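Local coordinates for protein amide synthase (Vibrio cholerae, PDB 1L5A) that forms amide bonds as a stand-alone nonribosomal peptide synthetase condensation enzyme of vibriobactin biosynthesis, at residues R11-L20 with A199-H207; L100-Q109 with Y121-L129. All blocks are in the same frame, centred on the assembly; numbering follows the deposited sequence.

In the fold
Contact 1 (11-20 with 199-207) lies on the surface and contact 2 (100-109 with 121-129) in the interior, their centres about 18 Å apart. No hydrogen bond crosses contact 1, where a tyrosine, a proline and a glutamine share most of the surface and side chains from a helix end and two irregular segments meet by van der Waals packing. Contact 2 is held by four main-chain hydrogen bonds between adjacent strands, with a buried arginine in the ladder and mainly apolar groups past its end; its buried area is nearly twice as large. The two share no strand or helix, but they touch: His-12, on helix 6-14, packs against Leu-100. Contact 2 pairs two neighbouring strands within the sheet of one half of the condensation fold, whereas contact 1 joins that half to the other.

Contact 1. Residues R11-L20 with A199-H207; sequences RHLAYPHINL and ATYDPQLSH
The Tyr-15 ring receives the amide of Gln-204 at its edge and Pro-203 obliquely beside its hydroxyl end. NE2 of Gln-204 lies near the ring plane, 3.5 Å from CD2 of Tyr-15, and the amide stands at 90° to the ring. The Arg-11 carbonyl O occupies another part of the ring edge, in plane. On the other segment, N of Pro-203 lies over the rim of one face of the Tyr-201 ring. The contact belongs to the junction between the two halves of a condensation domain, a fold related to the CoA-dependent acyltransferases: residues 11-20 leave helix 6-14 through a type I turn from Tyr-15 to Ile-18, while residues 199-207 lead into strand 208-214 of the second sheet.

Tyr-15 is the first residue beyond the helix with non-helical backbone angles, and its side chain crosses the Pro-203 ring at about a right angle, with CZ of Tyr-15 3.5 Å from CD of Pro-203. Gln-204 has its CG between the backbone N and the carbonyl carbon (chi1 70°), and from there the chain runs out extended to the Tyr-15 edge. Its NE2 also gives a weak hydrogen bond of 3.3 Å to OD2 of Asp-202. An Asx turn, from the backbone N of Gln-204 to OD1 of Asp-202, fits the geometry but is doubtful, because that oxygen is placed too close to a neighbour. Arg-11 adds little charge chemistry here: its NE forms a salt bridge with Asp-21, while NH1 merely packs obliquely against Pro-203. No hydrogen bond spans the 335 Å² interface. CD1 of Leu-20 meets the proline ring, 4.2 Å from CB of Pro-203, and CD2 of Leu-20 lies 4.0 Å from the backbone O of Pro-203.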
loop_
_atom_site.group_PDB
_atom_site.type_symbol
_atom_site.label_atom_id
_atom_site.label_comp_id
_atom_site.label_asym_id
_atom_site.label_seq_id
_atom_site.Cartn_x
_atom_site.Cartn_y
_atom_site.Cartn_z
ATOM N N ARG A 11 -24.901 24.877 -3.127
ATOM C CA ARG A 11 -24.878 26.266 -2.669
ATOM C C ARG A 11 -25.182 27.197 -3.860
ATOM O O ARG A 11 -25.896 28.194 -3.727
ATOM C CB ARG A 11 -23.513 26.616 -2.070
ATOM C CG ARG A 11 -23.370 26.277 -0.598
ATOM C CD ARG A 11 -21.920 26.038 -0.172
ATOM N NE ARG A 11 -21.095 27.243 -0.111
ATOM C CZ ARG A 11 -21.102 28.113 0.893
ATOM N NH1 ARG A 11 -21.895 27.927 1.933
ATOM N NH2 ARG A 11 -20.301 29.166 0.865
ATOM N N HIS A 12 -24.657 26.852 -5.029
ATOM C CA HIS A 12 -24.879 27.656 -6.215
ATOM C C HIS A 12 -26.329 27.629 -6.676
ATOM O O HIS A 12 -26.855 28.623 -7.177
ATOM C CB HIS A 12 -23.998 27.162 -7.352
ATOM C CG HIS A 12 -24.217 27.890 -8.637
ATOM N ND1 HIS A 12 -23.650 29.117 -8.901
ATOM C CD2 HIS A 12 -24.959 27.573 -9.725
ATOM C CE1 HIS A 12 -24.029 29.524 -10.100
ATOM N NE2 HIS A 12 -24.823 28.605 -10.620
ATOM N N LEU A 13 -26.980 26.484 -6.542
ATOM C CA LEU A 13 -28.360 26.417 -6.969
ATOM C C LEU A 13 -29.238 27.132 -5.963
ATOM O O LEU A 13 -30.322 27.599 -6.293
ATOM C CB LEU A 13 -28.807 24.964 -7.131
ATOM C CG LEU A 13 -28.318 24.277 -8.410
ATOM C CD1 LEU A 13 -29.011 22.923 -8.535
ATOM C CD2 LEU A 13 -28.608 25.153 -9.652
ATOM N N ALA A 14 -28.739 27.246 -4.740
ATOM C CA ALA A 14 -29.481 27.884 -3.664
ATOM C C ALA A 14 -29.314 29.397 -3.604
ATOM O O ALA A 14 -30.124 30.085 -2.987
ATOM C CB ALA A 14 -29.073 27.268 -2.331
ATOM N N TYR A 15 -28.255 29.916 -4.212
ATOM C CA TYR A 15 -28.019 31.358 -4.211
ATOM C C TYR A 15 -27.243 31.664 -5.477
ATOM O O TYR A 15 -26.068 32.043 -5.419
ATOM C CB TYR A 15 -27.192 31.791 -2.989
ATOM C CG TYR A 15 -27.637 31.201 -1.666
ATOM C CD1 TYR A 15 -27.288 29.894 -1.310
ATOM C CD2 TYR A 15 -28.417 31.939 -0.777
ATOM C CE1 TYR A 15 -27.710 29.335 -0.103
ATOM C CE2 TYR A 15 -28.847 31.388 0.438
ATOM C CZ TYR A 15 -28.491 30.085 0.764
ATOM O OH TYR A 15 -28.934 29.520 1.940
ATOM N N PRO A 16 -27.896 31.507 -6.640
ATOM C CA PRO A 16 -27.367 31.723 -7.994
ATOM C C PRO A 16 -26.886 33.139 -8.267
ATOM O O PRO A 16 -25.831 33.358 -8.873
ATOM C CB PRO A 16 -28.548 31.362 -8.882
ATOM C CG PRO A 16 -29.380 30.454 -8.018
ATOM C CD PRO A 16 -29.316 31.142 -6.703
ATOM N N HIS A 17 -27.677 34.103 -7.823
ATOM C CA HIS A 17 -27.348 35.497 -8.030
ATOM C C HIS A 17 -26.109 35.954 -7.257
ATOM O O HIS A 17 -25.784 37.139 -7.261
ATOM C CB HIS A 17 -28.549 36.358 -7.643
ATOM C CG HIS A 17 -28.971 36.187 -6.217
ATOM N ND1 HIS A 17 -29.294 34.959 -5.680
ATOM C CD2 HIS A 17 -29.113 37.087 -5.213
ATOM C CE1 HIS A 17 -29.612 35.109 -4.406
ATOM N NE2 HIS A 17 -29.511 36.390 -4.099
ATOM N N ILE A 18 -25.415 35.046 -6.581
ATOM C CA ILE A 18 -24.226 35.476 -5.852
ATOM C C ILE A 18 -23.072 34.475 -5.823
ATOM O O ILE A 18 -23.269 33.269 -5.651
ATOM C CB ILE A 18 -24.567 35.910 -4.397
ATOM C CG1 ILE A 18 -23.305 36.466 -3.734
ATOM C CG2 ILE A 18 -25.126 34.739 -3.592
ATOM C CD1 ILE A 18 -23.549 37.184 -2.427
ATOM N N ASN A 19 -21.864 35.003 -6.002
ATOM C CA ASN A 19 -20.641 34.205 -6.012
ATOM C C ASN A 19 -20.146 33.985 -4.591
ATOM O O ASN A 19 -19.375 34.782 -4.070
ATOM C CB ASN A 19 -19.558 34.910 -6.844
ATOM N N LEU A 20 -20.580 32.891 -3.978
ATOM C CA LEU A 20 -20.198 32.561 -2.610
ATOM C C LEU A 20 -18.866 31.834 -2.475
ATOM O O LEU A 20 -18.125 32.048 -1.518
ATOM C CB LEU A 20 -21.277 31.688 -1.976
ATOM C CG LEU A 20 -22.576 32.376 -1.592
ATOM C CD1 LEU A 20 -23.680 31.348 -1.430
ATOM C CD2 LEU A 20 -22.360 33.142 -0.301
ATOM N N ALA A 199 -30.091 26.004 11.359
ATOM C CA ALA A 199 -31.140 25.916 10.356
ATOM C C ALA A 199 -31.480 27.295 9.797
ATOM O O ALA A 199 -32.028 27.412 8.706
ATOM C CB ALA A 199 -32.387 25.274 10.969
ATOM N N THR A 200 -31.129 28.334 10.539
ATOM C CA THR A 200 -31.423 29.695 10.119
ATOM C C THR A 200 -30.176 30.417 9.624
ATOM O O THR A 200 -30.131 31.651 9.566
ATOM C CB THR A 200 -32.025 30.483 11.289
ATOM O OG1 THR A 200 -31.020 30.691 12.302
ATOM C CG2 THR A 200 -33.190 29.695 11.892
ATOM N N TYR A 201 -29.147 29.654 9.279
ATOM C CA TYR A 201 -27.938 30.283 8.790
ATOM C C TYR A 201 -28.002 30.562 7.302
ATOM O O TYR A 201 -28.144 29.650 6.506
ATOM C CB TYR A 201 -26.722 29.424 9.063
ATOM C CG TYR A 201 -25.468 30.126 8.626
ATOM C CD1 TYR A 201 -25.122 31.358 9.183
ATOM C CD2 TYR A 201 -24.650 29.589 7.634
ATOM C CE1 TYR A 201 -23.998 32.044 8.763
ATOM C CE2 TYR A 201 -23.517 30.265 7.205
ATOM C CZ TYR A 201 -23.197 31.494 7.776
ATOM O OH TYR A 201 -22.080 32.182 7.362
ATOM N N ASP A 202 -27.907 31.833 6.934
ATOM C CA ASP A 202 -27.934 32.223 5.533
ATOM C C ASP A 202 -26.508 32.610 5.145
ATOM O O ASP A 202 -25.994 33.641 5.577
ATOM C CB ASP A 202 -28.861 33.412 5.314
ATOM C CG ASP A 202 -28.979 33.784 3.853
ATOM O OD1 ASP A 202 -27.981 33.624 3.116
ATOM O OD2 ASP A 202 -30.066 34.244 3.441
ATOM N N PRO A 203 -25.863 31.785 4.307
ATOM C CA PRO A 203 -24.495 31.986 3.833
ATOM C C PRO A 203 -24.216 33.381 3.324
ATOM O O PRO A 203 -23.138 33.922 3.572
ATOM C CB PRO A 203 -24.358 30.945 2.728
ATOM C CG PRO A 203 -25.290 29.862 3.169
ATOM C CD PRO A 203 -26.487 30.641 3.621
ATOM N N GLN A 204 -25.178 33.971 2.615
ATOM C CA GLN A 204 -24.975 35.309 2.062
ATOM C C GLN A 204 -24.957 36.428 3.092
ATOM O O GLN A 204 -24.355 37.470 2.859
ATOM C CB GLN A 204 -26.008 35.623 0.973
ATOM C CG GLN A 204 -27.418 35.829 1.448
ATOM C CD GLN A 204 -28.409 35.970 0.290
ATOM O OE1 GLN A 204 -28.266 36.856 -0.576
ATOM N NE2 GLN A 204 -29.424 35.097 0.271
ATOM N N LEU A 205 -25.590 36.227 4.238
ATOM C CA LEU A 205 -25.564 37.282 5.235
ATOM C C LEU A 205 -24.261 37.317 6.019
ATOM O O LEU A 205 -24.181 37.960 7.061
ATOM C CB LEU A 205 -26.737 37.142 6.187
ATOM C CG LEU A 205 -28.059 37.313 5.460
ATOM C CD1 LEU A 205 -29.214 37.211 6.464
ATOM C CD2 LEU A 205 -28.053 38.660 4.751
ATOM N N SER A 206 -23.235 36.631 5.527
ATOM C CA SER A 206 -21.946 36.627 6.212
ATOM C C SER A 206 -21.420 38.046 6.460
ATOM O O SER A 206 -21.607 38.926 5.638
ATOM C CB SER A 206 -20.932 35.866 5.380
ATOM O OG SER A 206 -19.632 36.124 5.867
ATOM N N HIS A 207 -20.755 38.253 7.589
ATOM C CA HIS A 207 -20.198 39.548 7.958
ATOM C C HIS A 207 -18.875 39.241 8.639
ATOM O O HIS A 207 -18.833 38.990 9.837
ATOM C CB HIS A 207 -21.136 40.277 8.939
ATOM C CG HIS A 207 -20.628 41.609 9.402
ATOM N ND1 HIS A 207 -20.847 42.778 8.703
ATOM C CD2 HIS A 207 -19.893 41.953 10.488
ATOM C CE1 HIS A 207 -20.272 43.786 9.338
ATOM N NE2 HIS A 207 -19.685 43.313 10.423
#

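Contact 2. Residues L100-Q109 with Y121-L129; sequences LIDAPITSHQ and YTRAHHIVL
Arg-123 starts with CG anti to the backbone N (chi1 162°) and then bends at chi2 and chi3, which folds its guanidinium back over Ser-107 and toward the chain before it. One guanidinium face rests on CB of Ser-107, 3.6 Å from NH1 of Arg-123, and in its plane NH2 of Arg-123 gives a weak hydrogen bond of 3.3 Å to O of Ile-105. Tyr-121, also with CG anti to the backbone N, lies side by side with Gln-109, its CD2 3.5 Å from CD of Gln-109. Ring and amide planes are 51° apart, and OE1 of Gln-109 is hydrogen-bonded to OH of Tyr-111.

The frame is an antiparallel hairpin of strands 107-114 and 117-125, whose segments run at 176°. Ser-107 with Arg-123 and Gln-109 with Tyr-121 are hydrogen-bonded pairs, each with two main-chain bonds, and His-108 with Thr-122 is the non-hydrogen-bonded pair between them. On the face carrying His-108, its NE2 hydrogen-bonds OG1 of Thr-106 at 2.7 Å. Beyond the ladder, CG2 of Ile-105 packs on CG2 of Val-128 at 3.6 Å and also meets CB of His-125. Leu-100 makes a CH-pi contact over one face of His-125, its CD2 4.3 Å from the ring centroid. His-125 and His-126 are the histidine pair of the HHxxxDG signature of condensation domains. In-plane donation from N of Ile-127 to ND1 of His-125, at 2.9 Å, restrains the rotation of the ring.

Helix 82-94 covers the face bearing Arg-123 and Tyr-121: Asp-93 forms a salt bridge with NH1 of Arg-123 and a hydrogen bond with OH of Tyr-121. Asp-93 probably offsets the charge of buried Arg-123, which also has the like charge of Arg-96 nearby; these neighbours would tend to keep the carboxylate ionised.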
loop_
_atom_site.group_PDB
_atom_site.type_symbol
_atom_site.label_atom_id
_atom_site.label_comp_id
_atom_site.label_asym_id
_atom_site.label_seq_id
_atom_site.Cartn_x
_atom_site.Cartn_y
_atom_site.Cartn_z
ATOM N N LEU A 100 -22.792 29.145 -13.211
ATOM C CA LEU A 100 -21.992 27.941 -13.326
ATOM C C LEU A 100 -22.422 27.103 -14.500
ATOM O O LEU A 100 -21.623 26.343 -15.043
ATOM C CB LEU A 100 -22.097 27.094 -12.054
ATOM C CG LEU A 100 -21.136 27.355 -10.897
ATOM C CD1 LEU A 100 -21.316 26.275 -9.849
ATOM C CD2 LEU A 100 -19.711 27.350 -11.394
ATOM N N ILE A 101 -23.686 27.222 -14.889
ATOM C CA ILE A 101 -24.189 26.430 -16.003
ATOM C C ILE A 101 -23.541 26.842 -17.323
ATOM O O ILE A 101 -23.447 28.022 -17.644
ATOM C CB ILE A 101 -25.739 26.545 -16.164
ATOM C CG1 ILE A 101 -26.442 26.292 -14.832
ATOM C CG2 ILE A 101 -26.244 25.504 -17.184
ATOM C CD1 ILE A 101 -26.370 24.863 -14.363
ATOM N N ASP A 102 -23.079 25.846 -18.064
ATOM C CA ASP A 102 -22.468 26.051 -19.364
ATOM C C ASP A 102 -21.534 27.262 -19.505
ATOM O O ASP A 102 -21.410 27.817 -20.593
ATOM C CB ASP A 102 -23.586 26.126 -20.404
ATOM C CG ASP A 102 -24.538 24.941 -20.311
ATOM O OD1 ASP A 102 -24.104 23.777 -20.498
ATOM O OD2 ASP A 102 -25.734 25.177 -20.037
ATOM N N ALA A 103 -20.865 27.662 -18.428
ATOM C CA ALA A 103 -19.962 28.805 -18.499
ATOM C C ALA A 103 -18.509 28.485 -18.084
ATOM O O ALA A 103 -18.228 27.465 -17.456
ATOM C CB ALA A 103 -20.511 29.936 -17.646
ATOM N N PRO A 104 -17.565 29.361 -18.442
ATOM C CA PRO A 104 -16.174 29.101 -18.072
ATOM C C PRO A 104 -16.042 29.277 -16.573
ATOM O O PRO A 104 -16.523 30.266 -16.024
ATOM C CB PRO A 104 -15.390 30.184 -18.827
ATOM C CG PRO A 104 -16.360 30.684 -19.896
ATOM C CD PRO A 104 -17.690 30.605 -19.220
ATOM N N ILE A 105 -15.363 28.343 -15.918
ATOM C CA ILE A 105 -15.187 28.419 -14.479
ATOM C C ILE A 105 -14.006 29.274 -14.067
ATOM O O ILE A 105 -13.915 29.690 -12.919
ATOM C CB ILE A 105 -15.013 27.014 -13.862
ATOM C CG1 ILE A 105 -16.120 26.083 -14.353
ATOM C CG2 ILE A 105 -15.102 27.088 -12.359
ATOM C CD1 ILE A 105 -17.505 26.494 -13.965
ATOM N N THR A 106 -13.077 29.540 -14.972
ATOM C CA THR A 106 -11.949 30.370 -14.558
ATOM C C THR A 106 -11.755 31.592 -15.442
ATOM O O THR A 106 -12.369 31.716 -16.488
ATOM C CB THR A 106 -10.620 29.577 -14.524
ATOM O OG1 THR A 106 -10.112 29.423 -15.857
ATOM C CG2 THR A 106 -10.838 28.209 -13.890
ATOM N N SER A 107 -10.891 32.495 -15.000
ATOM C CA SER A 107 -10.583 33.708 -15.736
ATOM C C SER A 107 -9.096 33.994 -15.540
ATOM O O SER A 107 -8.550 33.767 -14.454
ATOM C CB SER A 107 -11.433 34.874 -15.207
ATOM O OG SER A 107 -11.289 36.041 -16.002
ATOM N N HIS A 108 -8.441 34.492 -16.586
ATOM C CA HIS A 108 -7.017 34.800 -16.516
ATOM C C HIS A 108 -6.742 36.132 -17.187
ATOM O O HIS A 108 -6.971 36.309 -18.386
ATOM C CB HIS A 108 -6.217 33.672 -17.188
ATOM C CG HIS A 108 -6.595 32.320 -16.684
ATOM N ND1 HIS A 108 -6.065 31.784 -15.529
ATOM C CD2 HIS A 108 -7.567 31.463 -17.086
ATOM C CE1 HIS A 108 -6.700 30.661 -15.238
ATOM N NE2 HIS A 108 -7.617 30.445 -16.166
ATOM N N GLN A 109 -6.246 37.082 -16.413
ATOM C CA GLN A 109 -5.976 38.387 -16.970
ATOM C C GLN A 109 -4.538 38.787 -16.653
ATOM O O GLN A 109 -4.054 38.519 -15.561
ATOM C CB GLN A 109 -6.952 39.397 -16.364
ATOM C CG GLN A 109 -8.447 39.080 -16.545
ATOM C CD GLN A 109 -9.355 39.925 -15.599
ATOM O OE1 GLN A 109 -8.958 41.002 -15.106
ATOM N NE2 GLN A 109 -10.577 39.434 -15.356
ATOM N N TYR A 121 -3.877 38.207 -12.703
ATOM C CA TYR A 121 -5.093 37.928 -11.976
ATOM C C TYR A 121 -5.618 36.558 -12.390
ATOM O O TYR A 121 -5.870 36.298 -13.571
ATOM C CB TYR A 121 -6.149 39.009 -12.274
ATOM C CG TYR A 121 -7.527 38.704 -11.740
ATOM C CD1 TYR A 121 -7.808 38.753 -10.364
ATOM C CD2 TYR A 121 -8.558 38.363 -12.606
ATOM C CE1 TYR A 121 -9.101 38.467 -9.870
ATOM C CE2 TYR A 121 -9.848 38.077 -12.130
ATOM C CZ TYR A 121 -10.111 38.133 -10.767
ATOM O OH TYR A 121 -11.389 37.856 -10.330
ATOM N N THR A 122 -5.789 35.692 -11.400
ATOM C CA THR A 122 -6.289 34.346 -11.622
ATOM C C THR A 122 -7.547 34.130 -10.792
ATOM O O THR A 122 -7.550 34.404 -9.604
ATOM C CB THR A 122 -5.248 33.331 -11.178
ATOM O OG1 THR A 122 -4.036 33.580 -11.891
ATOM C CG2 THR A 122 -5.729 31.905 -11.444
ATOM N N ARG A 123 -8.609 33.641 -11.411
ATOM C CA ARG A 123 -9.834 33.379 -10.678
ATOM C C ARG A 123 -10.469 32.073 -11.078
ATOM O O ARG A 123 -10.540 31.731 -12.258
ATOM C CB ARG A 123 -10.880 34.451 -10.911
ATOM C CG ARG A 123 -12.283 33.968 -10.522
ATOM C CD ARG A 123 -13.325 34.491 -11.469
ATOM N NE ARG A 123 -13.898 33.426 -12.277
ATOM C CZ ARG A 123 -14.595 33.622 -13.388
ATOM N NH1 ARG A 123 -14.813 34.854 -13.836
ATOM N NH2 ARG A 123 -15.066 32.580 -14.061
ATOM N N ALA A 124 -10.985 31.374 -10.080
ATOM C CA ALA A 124 -11.651 30.109 -10.309
ATOM C C ALA A 124 -12.752 29.949 -9.280
ATOM O O ALA A 124 -12.849 30.704 -8.333
ATOM C CB ALA A 124 -10.638 28.969 -10.176
ATOM N N HIS A 125 -13.607 28.969 -9.481
ATOM C CA HIS A 125 -14.646 28.687 -8.510
ATOM C C HIS A 125 -14.105 27.560 -7.620
ATOM O O HIS A 125 -13.404 26.658 -8.087
ATOM C CB HIS A 125 -15.914 28.243 -9.216
ATOM C CG HIS A 125 -17.079 28.095 -8.304
ATOM N ND1 HIS A 125 -17.216 27.028 -7.444
ATOM C CD2 HIS A 125 -18.154 28.890 -8.096
ATOM C CE1 HIS A 125 -18.329 27.173 -6.746
ATOM N NE2 HIS A 125 -18.916 28.295 -7.122
ATOM N N HIS A 126 -14.422 27.608 -6.338
ATOM C CA HIS A 126 -13.955 26.582 -5.422
ATOM C C HIS A 126 -14.285 25.147 -5.859
ATOM O O HIS A 126 -13.692 24.192 -5.364
ATOM C CB HIS A 126 -14.557 26.837 -4.052
ATOM C CG HIS A 126 -13.543 26.999 -2.975
ATOM N ND1 HIS A 126 -12.916 25.926 -2.379
ATOM C CD2 HIS A 126 -13.022 28.111 -2.405
ATOM C CE1 HIS A 126 -12.050 26.371 -1.487
ATOM N NE2 HIS A 126 -12.094 27.693 -1.485
ATOM N N ILE A 127 -15.231 25.002 -6.782
ATOM C CA ILE A 127 -15.652 23.691 -7.239
ATOM C C ILE A 127 -14.640 22.991 -8.160
ATOM O O ILE A 127 -14.791 21.800 -8.448
ATOM C CB ILE A 127 -17.045 23.780 -7.926
ATOM C CG1 ILE A 127 -17.703 22.408 -7.965
ATOM C CG2 ILE A 127 -16.915 24.285 -9.358
ATOM C CD1 ILE A 127 -19.141 22.496 -8.333
ATOM N N VAL A 128 -13.631 23.719 -8.637
ATOM C CA VAL A 128 -12.586 23.106 -9.470
ATOM C C VAL A 128 -11.180 23.418 -8.945
ATOM O O VAL A 128 -10.187 23.017 -9.554
ATOM C CB VAL A 128 -12.637 23.550 -10.957
ATOM C CG1 VAL A 128 -13.958 23.101 -11.601
ATOM C CG2 VAL A 128 -12.434 25.043 -11.048
ATOM N N LEU A 129 -11.099 24.096 -7.803
ATOM C CA LEU A 129 -9.815 24.458 -7.240
ATOM C C LEU A 129 -9.878 24.833 -5.754
ATOM O O LEU A 129 -10.791 25.549 -5.331
ATOM C CB LEU A 129 -9.232 25.648 -8.018
ATOM C CG LEU A 129 -7.715 25.850 -7.868
ATOM C CD1 LEU A 129 -6.983 24.748 -8.669
ATOM C CD2 LEU A 129 -7.306 27.256 -8.373
HETATM O O HOH W 1 -4.557 33.516 -14.689
#